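Local coordinates for protein putative HAD family hydrolase (Streptomyces avermitilis, PDB 3MMZ) that forms the HAD-family, probably phosphatase, domain of a longer, probably bifunctional protein thought to activate N-acylneuraminate with CTP, and binds calcium in this crystal, at residues F19-T24 against V38-R42; I48-R52 against K75-P79; M58-E64 against I78-I84; G109-L115 against A130-V134; G122-A128 against A138-V144. One frame throughout, in Å; residues are numbered along the deposited sequence.

Contact 1: residues F19-T24 against V38-R42; sequences FDGTQT and VSVHR. With CA (calcium ion), chain M.
The ring of F19 reaches from the calcium-binding loop after strand 14-17 to two valines of strand 36-41, and following it outward shows how one apolar side chain joins the metal-binding turn to that strand. Its CB sets CG anti to the backbone N (chi1 -176°), which carries the ring past T24, whose CG2 lies over one face near the rim. Along the ring, CE1 meets V40 CG1 at 4.0 Å; CE2 and CZ then reach V38, with F19 CZ 3.7 Å from V38 CG2, a methyl at the ring edge. No direct hydrogen bond joins the segments; instead one water receives the N-H of H41 and donates to Q23 O, 2.7 Å away. Behind the ring the loop is tightly wound: F19 O accepts from the backbone N of both T22 and Q23, and G21 N gives T24 OG1 a 2.8 Å bond. This turn presents D20 O to the calcium ion at 2.3 Å, with D18 and N110 completing the protein ligands, consistent with the DxDx(T/V) signature of HAD enzymes. F19 also packs on V69 and R72 of helix 68-76, while strand 36-41 continues its sheet antiparallel with a strand of a second subunit.

Contact 2: residues I48-R52 against K75-P79; sequences IAALR and KLKIP
I48 and L76 meet through their end methyls, CD1 to CD1 at 3.6 Å, and this pair opens the apolar part of the contact between helix 42-53 and the end of helix 68-76. The two side chains cross at about a right angle. On its other branch, I48 CG2 lies 4.0 Å from I78 CD1, so the isoleucine offers one methyl to each partner; with CG1 anti to the carbonyl carbon (chi1 -69°), the longer branch carries CD1 to L76 while CG2 turns to I78. I78 CG2 in turn faces the aliphatic part of R52, 4.0 Å from its CD.

Between these residues the chain leaves the helix: K77 has positive phi and closes a Schellman motif, the turn by which helix 68-76 hands over to strand 80-82 in a beta-alpha-beta unit of the Rossmann-like HAD core.

The polar part gathers round R52. Its chain runs extended, then bends at chi3 (46°), laying the guanidinium beside the turn with K77 CB over one face. A water bridges the gap, accepting from R52 NH2 at 2.6 Å and donating to L76 O at 2.5 Å. A leucine in place of R52 has no N-H for the water, and L76 O would probably lose its bridge to helix 42-53. K77 NZ stays 5.6 Å from R52 NH2, so the like charges do not touch.

Contact 3: residues M58-E64 against I78-I84; sequences MLILSTE and IPVLHGI
Two neighbouring parallel strands, 57-62 and the edge strand 80-82, pair here within the beta-alpha-beta unit completed by helix 68-76, and their axes run 8° apart. The ladder alternates from strand to strand: I60 N donates to P79 O, L81 N to I60 O at 2.8 Å and nearly in line with the carbonyl, and S62 N to L81 O. Side chains sort onto two faces. On the face carrying I60 and V80, which helix 68-76 covers, I60 CD1 meets I78 CD1 at 3.6 Å. On the other, L61 and L81 lie side by side, pointing the same way, with L61 CD1 3.7 Å from L81 CD2. At the start of the pairing M58, a selenomethionine, presses its CB against I78 CG2 at 3.5 Å. Further along, H82 ND1 donates to E64 O at 2.7 Å; the donor lies in the carbonyl plane of E64, while E64 O sits 19° out of the H82 ring plane. An alanine in place of H82 would probably leave E64 O without this donor and the loop after strand 57-62 less firmly tied. E64 itself reaches R42 of a third subunit with its carboxylate. The bond implies that ND1 carries a proton, a side-chain N-H thus adding to the backbone bonds.

Contact 4: residues G109-L115 against A130-V134; sequences GNDVNDL and AHDVV. With CA (calcium ion), chain M.
The imidazole of H131 carries V112 CG1 over the centre of one face, 3.8 Å from the ring centroid and only 5° off the normal, a clear CH-pi contact. H131 CG lies anti to the backbone N (chi1 -175°), which swings the ring out to V112; the carboxylate of D111 stands obliquely beside it, its plane 32° from that of the ring, and makes a salt bridge through OD2 to R152 of a third subunit. The amide of N110 is turned to the metal, with OD1 binding the calcium ion at 2.3 Å and ND2 donating to a coordinated water. This is the loop following strand 105-109, which in HAD folds supplies an acidic or amide ligand to the metal; D18 and D20 provide the other protein ligands. D114 steadies it: OD2 accepts from N110 N, meeting it from above the carboxylate plane, and from D111 N on the anti lone pair, besides accepting a hydrogen bond from a metal-bound water. Across the contact H131 N donates to N110 O at 2.9 Å, just ahead of helix 132-137. From that helix V134 fits its CG2 against the D111 backbone, 3.3 Å from D111 C, while V133 CG2 touches V112 CG1 at 3.8 Å and L115 CD1 at 4.0 Å.

Contact 5: residues G122-A128 against A138-V144; sequences GWPVAVA and ARAVTTV. With CA (calcium ion), chain F.
R139 lays its guanidinium flat on the six-membered ring of W123, the planes 8° apart and CZ 3.5 Å from the ring centroid, a cation-pi stack displaced toward the rim. The chain is extended from CG to NE, with CG anti to the backbone N (chi1 -174°), and its CD also rests over the same ring. While the face is taken by the indole, the edge is used by NH1, which donates to G122 O at 2.9 Å; that oxygen lies in the guanidinium plane, although the donor stands well above the carbonyl plane.

Beyond the arginine the strands 123-126 and 140-141 pair in parallel, joined through helix 132-137 as a beta-alpha-beta unit at one edge of the central sheet. P124 O accepts from R139 N at 2.8 Å, A126 N donates to A140 O at 3.0 Å, and T142 N to A126 O. A126 CB and A138 CB meet at 3.6 Å, small groups set close together. At the far end T142 OG1 donates to V144 O at 2.7 Å and receives a weak bond from A128 N.

A138 O binds a second calcium ion at 2.3 Å, with G136 O and the A138 and G136 carbonyl oxygens of a fourth subunit. Cation-pi stack and calcium site thus both sit where segment 138-144 begins, with backbone bonds following, and the shared metal is consistent with a part in joining subunits.

How the contacts relate
Contacts 3 and 5 are the two backbone-paired ladders, at opposite edges of the same parallel sheet, each completing a beta-alpha-beta unit; contact 5 is buried, contact 3 only partly so. Contacts 1 and 4 lie where strands 14-17 and 105-109 end, contact 1 in the core and contact 4 partly buried, and share one calcium ion and its waters, so metal coordination adds to packing between the two loops. Contact 2 is largely apolar helix packing with a polar rim, sharing I78 and P79 with contact 3 and lying on the other side of the chain's centre from contacts 4 and 5. Contacts 4 and 5 interlock along the chain through strand 123-126 and helix 132-137.

Contact 1: residues F19-T24 against V38-R42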
# COMPACT_ATOMS: atom_id res chain seq x y z
N PHE D 19 -8.57 11.71 22.28
CA PHE D 19 -7.17 11.26 22.36
C PHE D 19 -6.89 9.94 21.65
O PHE D 19 -6.41 9.94 20.52
CB PHE D 19 -6.66 11.24 23.80
CG PHE D 19 -5.19 10.89 23.92
CD1 PHE D 19 -4.21 11.81 23.53
CD2 PHE D 19 -4.80 9.66 24.41
CE1 PHE D 19 -2.86 11.50 23.65
CE2 PHE D 19 -3.45 9.34 24.54
CZ PHE D 19 -2.48 10.26 24.15
N ASP D 20 -7.21 8.81 22.28
CA ASP D 20 -6.95 7.50 21.64
C ASP D 20 -7.71 7.37 20.33
O ASP D 20 -8.92 7.57 20.29
CB ASP D 20 -7.30 6.33 22.57
CG ASP D 20 -6.40 6.28 23.80
OD1 ASP D 20 -5.32 5.67 23.74
OD2 ASP D 20 -6.80 6.84 24.84
N GLY D 21 -6.99 7.05 19.26
CA GLY D 21 -7.63 6.80 17.97
C GLY D 21 -7.74 8.06 17.13
O GLY D 21 -8.02 7.99 15.92
N THR D 22 -7.47 9.20 17.77
CA THR D 22 -7.59 10.52 17.13
C THR D 22 -6.22 11.18 17.04
O THR D 22 -5.79 11.59 15.96
CB THR D 22 -8.63 11.41 17.86
OG1 THR D 22 -9.94 10.84 17.68
CG2 THR D 22 -8.64 12.86 17.33
N GLN D 23 -5.54 11.27 18.19
CA GLN D 23 -4.12 11.67 18.24
C GLN D 23 -3.21 10.44 18.25
O GLN D 23 -1.99 10.58 18.26
CB GLN D 23 -3.87 12.51 19.50
CG GLN D 23 -4.66 13.79 19.53
CD GLN D 23 -4.44 14.58 20.81
OE1 GLN D 23 -3.34 15.08 21.06
NE2 GLN D 23 -5.48 14.68 21.62
N THR D 24 -3.81 9.25 18.29
CA THR D 24 -3.06 7.99 18.23
C THR D 24 -3.73 7.06 17.23
O THR D 24 -4.85 7.32 16.80
CB THR D 24 -3.04 7.24 19.59
OG1 THR D 24 -4.28 6.55 19.79
CG2 THR D 24 -2.76 8.18 20.78
N VAL D 38 1.74 4.97 24.45
CA VAL D 38 1.03 5.24 23.19
C VAL D 38 1.90 6.06 22.25
O VAL D 38 2.81 6.76 22.70
CB VAL D 38 -0.35 5.94 23.40
CG1 VAL D 38 -1.29 5.08 24.27
CG2 VAL D 38 -0.17 7.34 24.01
N SER D 39 1.65 5.97 20.94
CA SER D 39 2.40 6.78 19.98
C SER D 39 1.58 7.98 19.55
O SER D 39 0.43 7.85 19.12
CB SER D 39 2.85 5.96 18.76
OG SER D 39 3.72 4.92 19.17
N VAL D 40 2.17 9.16 19.69
CA VAL D 40 1.59 10.39 19.20
C VAL D 40 2.44 10.88 18.01
O VAL D 40 3.41 10.21 17.63
CB VAL D 40 1.44 11.46 20.32
CG1 VAL D 40 0.38 11.01 21.35
CG2 VAL D 40 2.79 11.78 20.99
N HIS D 41 2.10 12.03 17.45
CA HIS D 41 2.73 12.49 16.20
C HIS D 41 3.22 13.93 16.33
O HIS D 41 2.49 14.79 16.80
CB HIS D 41 1.69 12.35 15.07
CG HIS D 41 2.26 12.46 13.69
ND1 HIS D 41 2.43 13.66 13.04
CD2 HIS D 41 2.64 11.50 12.81
CE1 HIS D 41 2.92 13.45 11.83
NE2 HIS D 41 3.06 12.15 11.67
N ARG D 42 4.47 14.17 15.90
CA ARG D 42 5.10 15.50 16.03
C ARG D 42 4.46 16.54 15.14
O ARG D 42 4.44 17.73 15.47
CB ARG D 42 6.60 15.44 15.74
CG ARG D 42 7.43 14.73 16.81
CD ARG D 42 7.91 15.70 17.90
NE ARG D 42 8.88 15.06 18.78
CZ ARG D 42 8.73 14.89 20.09
NH1 ARG D 42 7.64 15.32 20.71
NH2 ARG D 42 9.69 14.29 20.78
CA CA M . -11.19 7.60 20.70
O HOH W 1 -0.67 12.88 17.90
O HOH W 2 -10.80 5.31 20.38
O HOH W 3 -10.83 7.39 23.06
O HOH W 4 -13.49 8.00 20.98

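Contact 2: residues I48-R52 against K75-P79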
# COMPACT_ATOMS: atom_id res chain seq x y z
N ILE D 48 -1.17 21.61 16.60
CA ILE D 48 -1.81 22.04 17.85
C ILE D 48 -1.20 23.34 18.38
O ILE D 48 -1.92 24.27 18.77
CB ILE D 48 -1.76 20.89 18.89
CG1 ILE D 48 -2.68 19.75 18.45
CG2 ILE D 48 -2.12 21.40 20.30
CD1 ILE D 48 -2.41 18.38 19.11
N ALA D 49 0.13 23.42 18.39
CA ALA D 49 0.80 24.64 18.85
C ALA D 49 0.46 25.83 17.96
O ALA D 49 0.26 26.95 18.46
CB ALA D 49 2.32 24.44 18.94
N ALA D 50 0.37 25.59 16.65
CA ALA D 50 -0.00 26.65 15.70
C ALA D 50 -1.43 27.13 15.93
O ALA D 50 -1.68 28.34 15.90
CB ALA D 50 0.19 26.17 14.26
N LEU D 51 -2.36 26.20 16.16
CA LEU D 51 -3.75 26.55 16.47
C LEU D 51 -3.84 27.35 17.78
O LEU D 51 -4.52 28.38 17.85
CB LEU D 51 -4.64 25.29 16.51
CG LEU D 51 -4.82 24.56 15.17
CD1 LEU D 51 -5.40 23.16 15.36
CD2 LEU D 51 -5.70 25.38 14.22
N ARG D 52 -3.13 26.89 18.80
CA ARG D 52 -3.08 27.58 20.09
C ARG D 52 -2.52 29.00 19.96
O ARG D 52 -3.09 29.94 20.50
CB ARG D 52 -2.27 26.76 21.10
CG ARG D 52 -2.09 27.44 22.46
CD ARG D 52 -1.31 26.58 23.44
NE ARG D 52 -0.11 25.99 22.85
CZ ARG D 52 1.08 26.59 22.77
NH1 ARG D 52 1.26 27.82 23.24
NH2 ARG D 52 2.10 25.96 22.21
N LYS D 75 2.76 18.45 27.74
CA LYS D 75 3.76 18.78 26.74
C LYS D 75 3.22 19.78 25.71
O LYS D 75 3.94 20.68 25.28
CB LYS D 75 4.33 17.49 26.10
CG LYS D 75 4.19 17.35 24.59
CD LYS D 75 5.18 18.17 23.78
CE LYS D 75 6.52 17.48 23.62
NZ LYS D 75 7.33 18.24 22.63
N LEU D 76 1.95 19.63 25.33
CA LEU D 76 1.31 20.52 24.37
C LEU D 76 0.86 21.86 24.98
O LEU D 76 0.44 22.76 24.25
CB LEU D 76 0.11 19.82 23.72
CG LEU D 76 0.36 18.58 22.86
CD1 LEU D 76 -0.96 17.96 22.43
CD2 LEU D 76 1.24 18.91 21.66
N LYS D 77 0.93 21.98 26.31
CA LYS D 77 0.46 23.19 27.03
C LYS D 77 -1.04 23.48 26.80
O LYS D 77 -1.44 24.64 26.63
CB LYS D 77 1.29 24.43 26.66
CG LYS D 77 2.79 24.34 26.93
CD LYS D 77 3.48 25.58 26.37
CE LYS D 77 4.86 25.80 26.98
NZ LYS D 77 5.91 25.06 26.24
N ILE D 78 -1.85 22.43 26.77
CA ILE D 78 -3.30 22.59 26.62
C ILE D 78 -4.05 21.82 27.71
O ILE D 78 -3.57 20.77 28.18
CB ILE D 78 -3.83 22.22 25.19
CG1 ILE D 78 -3.56 20.75 24.86
CG2 ILE D 78 -3.26 23.16 24.12
CD1 ILE D 78 -4.20 20.31 23.53
N PRO D 79 -5.23 22.33 28.14
CA PRO D 79 -5.93 21.68 29.24
C PRO D 79 -6.50 20.31 28.86
O PRO D 79 -6.75 20.03 27.69
CB PRO D 79 -7.07 22.66 29.58
CG PRO D 79 -6.75 23.93 28.86
CD PRO D 79 -5.92 23.55 27.69
O HOH W 5 1.09 23.55 22.00

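Contact 3: residues M58-E64 against I78-I84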
# COMPACT_ATOMS: atom_id res chain seq x y z
N MSE D 58 -8.24 25.65 23.26
CA MSE D 58 -7.92 24.23 23.04
C MSE D 58 -8.36 23.37 24.21
O MSE D 58 -8.48 23.85 25.34
CB MSE D 58 -6.42 24.04 22.84
CG MSE D 58 -5.73 25.06 21.96
SE MSE D 58 -6.23 24.88 20.07
CE MSE D 58 -5.69 23.05 19.71
N LEU D 59 -8.57 22.08 23.93
CA LEU D 59 -8.95 21.12 24.97
C LEU D 59 -8.80 19.70 24.47
O LEU D 59 -9.21 19.39 23.35
CB LEU D 59 -10.40 21.34 25.40
CG LEU D 59 -10.93 20.46 26.55
CD1 LEU D 59 -10.24 20.79 27.86
CD2 LEU D 59 -12.44 20.55 26.67
N ILE D 60 -8.22 18.85 25.30
CA ILE D 60 -8.26 17.41 25.09
C ILE D 60 -9.30 16.81 26.04
O ILE D 60 -9.26 17.04 27.25
CB ILE D 60 -6.89 16.75 25.32
CG1 ILE D 60 -5.92 17.21 24.22
CG2 ILE D 60 -7.02 15.24 25.34
CD1 ILE D 60 -4.47 16.84 24.47
N LEU D 61 -10.22 16.04 25.46
CA LEU D 61 -11.33 15.44 26.18
C LEU D 61 -11.25 13.92 26.06
O LEU D 61 -11.17 13.39 24.96
CB LEU D 61 -12.65 15.95 25.58
CG LEU D 61 -13.99 15.54 26.19
CD1 LEU D 61 -14.13 16.11 27.60
CD2 LEU D 61 -15.12 16.04 25.32
N SER D 62 -11.27 13.22 27.20
CA SER D 62 -11.21 11.75 27.19
C SER D 62 -11.98 11.09 28.33
O SER D 62 -12.13 11.65 29.42
CB SER D 62 -9.75 11.26 27.17
OG SER D 62 -9.68 9.88 26.87
N THR D 63 -12.49 9.88 28.07
CA THR D 63 -13.28 9.10 29.02
C THR D 63 -12.42 8.37 30.05
O THR D 63 -12.86 8.15 31.18
CB THR D 63 -14.18 8.05 28.27
OG1 THR D 63 -14.86 8.67 27.18
CG2 THR D 63 -15.21 7.43 29.21
N GLU D 64 -11.20 8.00 29.67
CA GLU D 64 -10.42 7.06 30.48
C GLU D 64 -9.42 7.67 31.46
O GLU D 64 -8.90 8.77 31.23
CB GLU D 64 -9.73 6.04 29.57
CG GLU D 64 -9.77 4.62 30.12
CD GLU D 64 -9.56 3.57 29.05
OE1 GLU D 64 -10.45 2.69 28.89
OE2 GLU D 64 -8.52 3.62 28.37
N ILE D 78 -1.85 22.43 26.77
CA ILE D 78 -3.30 22.59 26.62
C ILE D 78 -4.05 21.82 27.71
O ILE D 78 -3.57 20.77 28.18
CB ILE D 78 -3.83 22.22 25.19
CG1 ILE D 78 -3.56 20.75 24.86
CG2 ILE D 78 -3.26 23.16 24.12
CD1 ILE D 78 -4.20 20.31 23.53
N PRO D 79 -5.23 22.33 28.14
CA PRO D 79 -5.93 21.68 29.24
C PRO D 79 -6.50 20.31 28.86
O PRO D 79 -6.75 20.03 27.69
CB PRO D 79 -7.07 22.66 29.58
CG PRO D 79 -6.75 23.93 28.86
CD PRO D 79 -5.92 23.55 27.69
N VAL D 80 -6.67 19.48 29.88
CA VAL D 80 -7.31 18.19 29.73
C VAL D 80 -8.60 18.13 30.56
O VAL D 80 -8.68 18.72 31.64
CB VAL D 80 -6.33 17.03 30.09
CG1 VAL D 80 -5.98 17.02 31.58
CG2 VAL D 80 -6.90 15.68 29.65
N LEU D 81 -9.59 17.45 30.01
CA LEU D 81 -10.81 17.11 30.73
C LEU D 81 -10.98 15.62 30.48
O LEU D 81 -11.49 15.21 29.45
CB LEU D 81 -11.98 17.94 30.16
CG LEU D 81 -13.33 18.10 30.86
CD1 LEU D 81 -13.22 18.74 32.24
CD2 LEU D 81 -14.26 18.91 29.95
N HIS D 82 -10.49 14.80 31.42
CA HIS D 82 -10.50 13.34 31.21
C HIS D 82 -10.90 12.53 32.46
O HIS D 82 -10.99 13.08 33.56
CB HIS D 82 -9.17 12.86 30.62
CG HIS D 82 -8.15 12.47 31.65
ND1 HIS D 82 -7.72 11.17 31.81
CD2 HIS D 82 -7.49 13.21 32.57
CE1 HIS D 82 -6.83 11.13 32.79
NE2 HIS D 82 -6.67 12.35 33.26
N GLY D 83 -11.12 11.23 32.26
CA GLY D 83 -11.67 10.35 33.29
C GLY D 83 -13.15 10.62 33.52
O GLY D 83 -13.67 10.41 34.62
N ILE D 84 -13.83 11.07 32.46
CA ILE D 84 -15.19 11.62 32.54
C ILE D 84 -16.26 10.55 32.32
O ILE D 84 -16.15 9.74 31.39
CB ILE D 84 -15.40 12.75 31.47
CG1 ILE D 84 -14.33 13.85 31.59
CG2 ILE D 84 -16.82 13.31 31.53
CD1 ILE D 84 -14.45 14.77 32.80

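Contact 4: residues G109-L115 against A130-V134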
# COMPACT_ATOMS: atom_id res chain seq x y z
N GLY D 109 -12.95 13.38 16.52
CA GLY D 109 -13.08 12.06 17.13
C GLY D 109 -12.96 10.92 16.13
O GLY D 109 -12.72 11.16 14.94
N ASN D 110 -13.12 9.69 16.62
CA ASN D 110 -12.88 8.50 15.81
C ASN D 110 -13.84 7.34 16.07
O ASN D 110 -13.85 6.39 15.30
CB ASN D 110 -11.45 7.97 16.02
CG ASN D 110 -11.33 7.20 17.31
OD1 ASN D 110 -11.53 7.75 18.39
ND2 ASN D 110 -11.03 5.91 17.21
N ASP D 111 -14.62 7.37 17.16
CA ASP D 111 -15.41 6.18 17.51
C ASP D 111 -16.84 6.49 17.94
O ASP D 111 -17.18 7.65 18.14
CB ASP D 111 -14.68 5.30 18.55
CG ASP D 111 -14.88 3.79 18.30
OD1 ASP D 111 -15.99 3.35 17.92
OD2 ASP D 111 -13.92 3.03 18.50
N VAL D 112 -17.66 5.46 18.08
CA VAL D 112 -19.09 5.67 18.36
C VAL D 112 -19.37 6.44 19.66
O VAL D 112 -20.39 7.16 19.76
CB VAL D 112 -19.90 4.35 18.31
CG1 VAL D 112 -19.76 3.71 16.94
CG2 VAL D 112 -19.45 3.38 19.41
N ASN D 113 -18.46 6.35 20.63
CA ASN D 113 -18.62 7.14 21.84
C ASN D 113 -18.39 8.64 21.62
O ASN D 113 -18.61 9.43 22.54
CB ASN D 113 -17.84 6.58 23.05
CG ASN D 113 -16.33 6.68 22.89
OD1 ASN D 113 -15.81 7.45 22.09
ND2 ASN D 113 -15.61 5.90 23.69
N ASP D 114 -17.99 9.04 20.41
CA ASP D 114 -17.86 10.46 20.06
C ASP D 114 -19.14 11.04 19.44
O ASP D 114 -19.25 12.27 19.28
CB ASP D 114 -16.69 10.68 19.09
CG ASP D 114 -15.36 10.40 19.74
OD1 ASP D 114 -15.10 10.98 20.81
OD2 ASP D 114 -14.58 9.59 19.18
N LEU D 115 -20.08 10.18 19.08
CA LEU D 115 -21.27 10.64 18.36
C LEU D 115 -22.10 11.66 19.14
O LEU D 115 -22.57 12.62 18.55
CB LEU D 115 -22.13 9.46 17.86
CG LEU D 115 -21.45 8.60 16.78
CD1 LEU D 115 -22.28 7.33 16.56
CD2 LEU D 115 -21.27 9.38 15.49
N ALA D 130 -11.57 6.63 11.37
CA ALA D 130 -12.73 6.54 12.27
C ALA D 130 -13.66 5.39 11.88
O ALA D 130 -13.70 4.96 10.73
CB ALA D 130 -13.51 7.87 12.31
N HIS D 131 -14.39 4.89 12.88
CA HIS D 131 -15.49 3.94 12.66
C HIS D 131 -16.40 4.45 11.53
O HIS D 131 -16.63 5.65 11.38
CB HIS D 131 -16.26 3.80 13.99
CG HIS D 131 -17.35 2.76 13.96
ND1 HIS D 131 -17.25 1.55 14.62
CD2 HIS D 131 -18.58 2.77 13.39
CE1 HIS D 131 -18.36 0.86 14.44
NE2 HIS D 131 -19.18 1.57 13.70
N ASP D 132 -16.92 3.52 10.72
CA ASP D 132 -17.72 3.90 9.55
C ASP D 132 -18.83 4.93 9.81
O ASP D 132 -18.95 5.90 9.07
CB ASP D 132 -18.30 2.66 8.86
CG ASP D 132 -17.24 1.85 8.16
OD1 ASP D 132 -16.16 2.40 7.86
OD2 ASP D 132 -17.49 0.66 7.88
N VAL D 133 -19.61 4.72 10.87
CA VAL D 133 -20.72 5.64 11.19
C VAL D 133 -20.23 7.03 11.60
O VAL D 133 -20.91 8.03 11.39
CB VAL D 133 -21.71 5.07 12.25
CG1 VAL D 133 -22.29 3.73 11.78
CG2 VAL D 133 -21.04 4.93 13.60
N VAL D 134 -19.03 7.08 12.18
CA VAL D 134 -18.42 8.33 12.63
C VAL D 134 -17.96 9.16 11.42
O VAL D 134 -18.15 10.37 11.38
CB VAL D 134 -17.25 8.05 13.61
CG1 VAL D 134 -16.58 9.36 14.07
CG2 VAL D 134 -17.75 7.26 14.82
CA CA M . -11.19 7.60 20.70
O HOH W 2 -10.80 5.31 20.38
O HOH W 4 -13.49 8.00 20.98
O HOH W 3 -10.83 7.39 23.06

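Contact 5: residues G122-A128 against A138-V144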
# COMPACT_ATOMS: atom_id res chain seq x y z
N GLY D 122 -20.78 22.43 16.33
CA GLY D 122 -20.99 22.92 14.97
C GLY D 122 -20.13 22.20 13.94
O GLY D 122 -20.58 21.94 12.83
N TRP D 123 -18.91 21.86 14.33
CA TRP D 123 -17.93 21.32 13.39
C TRP D 123 -17.34 19.98 13.86
O TRP D 123 -16.18 19.93 14.27
CB TRP D 123 -16.83 22.37 13.13
CG TRP D 123 -17.31 23.53 12.30
CD1 TRP D 123 -17.87 24.70 12.76
CD2 TRP D 123 -17.27 23.64 10.88
NE1 TRP D 123 -18.18 25.52 11.70
CE2 TRP D 123 -17.81 24.89 10.53
CE3 TRP D 123 -16.81 22.79 9.85
CZ2 TRP D 123 -17.92 25.33 9.21
CZ3 TRP D 123 -16.92 23.22 8.53
CH2 TRP D 123 -17.48 24.48 8.22
N PRO D 124 -18.14 18.90 13.79
CA PRO D 124 -17.58 17.59 14.14
C PRO D 124 -16.69 17.11 13.00
O PRO D 124 -17.07 17.24 11.84
CB PRO D 124 -18.81 16.69 14.26
CG PRO D 124 -19.87 17.36 13.44
CD PRO D 124 -19.60 18.82 13.55
N VAL D 125 -15.51 16.59 13.35
CA VAL D 125 -14.53 16.13 12.36
C VAL D 125 -14.09 14.70 12.71
O VAL D 125 -13.76 14.39 13.87
CB VAL D 125 -13.29 17.07 12.26
CG1 VAL D 125 -12.30 16.56 11.20
CG2 VAL D 125 -13.71 18.53 11.95
N ALA D 126 -14.13 13.82 11.71
CA ALA D 126 -13.71 12.44 11.91
C ALA D 126 -12.35 12.28 11.28
O ALA D 126 -12.10 12.79 10.18
CB ALA D 126 -14.72 11.48 11.24
N VAL D 127 -11.45 11.57 11.97
CA VAL D 127 -10.18 11.14 11.36
C VAL D 127 -10.48 10.08 10.30
O VAL D 127 -11.54 9.43 10.34
CB VAL D 127 -9.14 10.65 12.40
CG1 VAL D 127 -8.79 11.80 13.35
CG2 VAL D 127 -9.65 9.45 13.19
N ALA D 128 -9.57 9.92 9.33
CA ALA D 128 -9.75 8.99 8.22
C ALA D 128 -10.01 7.56 8.68
O ALA D 128 -10.77 6.82 8.04
CB ALA D 128 -8.54 9.03 7.29
N ALA D 138 -19.66 12.97 10.70
CA ALA D 138 -18.82 14.16 10.67
C ALA D 138 -19.25 15.18 9.61
O ALA D 138 -19.88 14.84 8.60
CB ALA D 138 -17.37 13.76 10.45
N ARG D 139 -18.89 16.43 9.86
CA ARG D 139 -19.09 17.50 8.89
C ARG D 139 -17.89 17.56 7.93
O ARG D 139 -18.02 18.01 6.79
CB ARG D 139 -19.29 18.82 9.63
CG ARG D 139 -19.64 20.00 8.74
CD ARG D 139 -20.05 21.19 9.59
NE ARG D 139 -20.32 22.38 8.77
CZ ARG D 139 -20.81 23.53 9.25
NH1 ARG D 139 -21.10 23.66 10.53
NH2 ARG D 139 -21.01 24.55 8.43
N ALA D 140 -16.74 17.10 8.40
CA ALA D 140 -15.52 17.03 7.61
C ALA D 140 -14.76 15.76 8.02
O ALA D 140 -14.89 15.29 9.15
CB ALA D 140 -14.67 18.26 7.83
N VAL D 141 -13.98 15.18 7.08
CA VAL D 141 -13.26 13.94 7.35
C VAL D 141 -11.83 14.15 6.87
O VAL D 141 -11.62 14.62 5.75
CB VAL D 141 -13.89 12.72 6.59
CG1 VAL D 141 -13.14 11.42 6.89
CG2 VAL D 141 -15.39 12.57 6.94
N THR D 142 -10.85 13.83 7.71
CA THR D 142 -9.46 14.01 7.30
C THR D 142 -9.08 12.91 6.32
O THR D 142 -9.76 11.88 6.24
CB THR D 142 -8.47 13.99 8.50
OG1 THR D 142 -8.42 12.67 9.05
CG2 THR D 142 -8.88 15.01 9.56
N THR D 143 -8.01 13.14 5.55
CA THR D 143 -7.47 12.09 4.68
C THR D 143 -6.45 11.24 5.44
O THR D 143 -6.26 10.06 5.14
CB THR D 143 -6.79 12.70 3.43
OG1 THR D 143 -5.71 13.55 3.84
CG2 THR D 143 -7.76 13.51 2.63
N VAL D 144 -5.80 11.85 6.43
CA VAL D 144 -4.74 11.21 7.20
C VAL D 144 -5.36 10.52 8.42
O VAL D 144 -6.17 11.13 9.11
CB VAL D 144 -3.70 12.29 7.67
CG1 VAL D 144 -2.66 11.72 8.58
CG2 VAL D 144 -3.03 12.94 6.44
CA CA F . -21.09 13.89 6.89
O HOH W 6 -22.21 16.13 6.70
O HOH W 7 -23.37 14.05 8.00
O HOH W 8 -19.17 12.67 6.34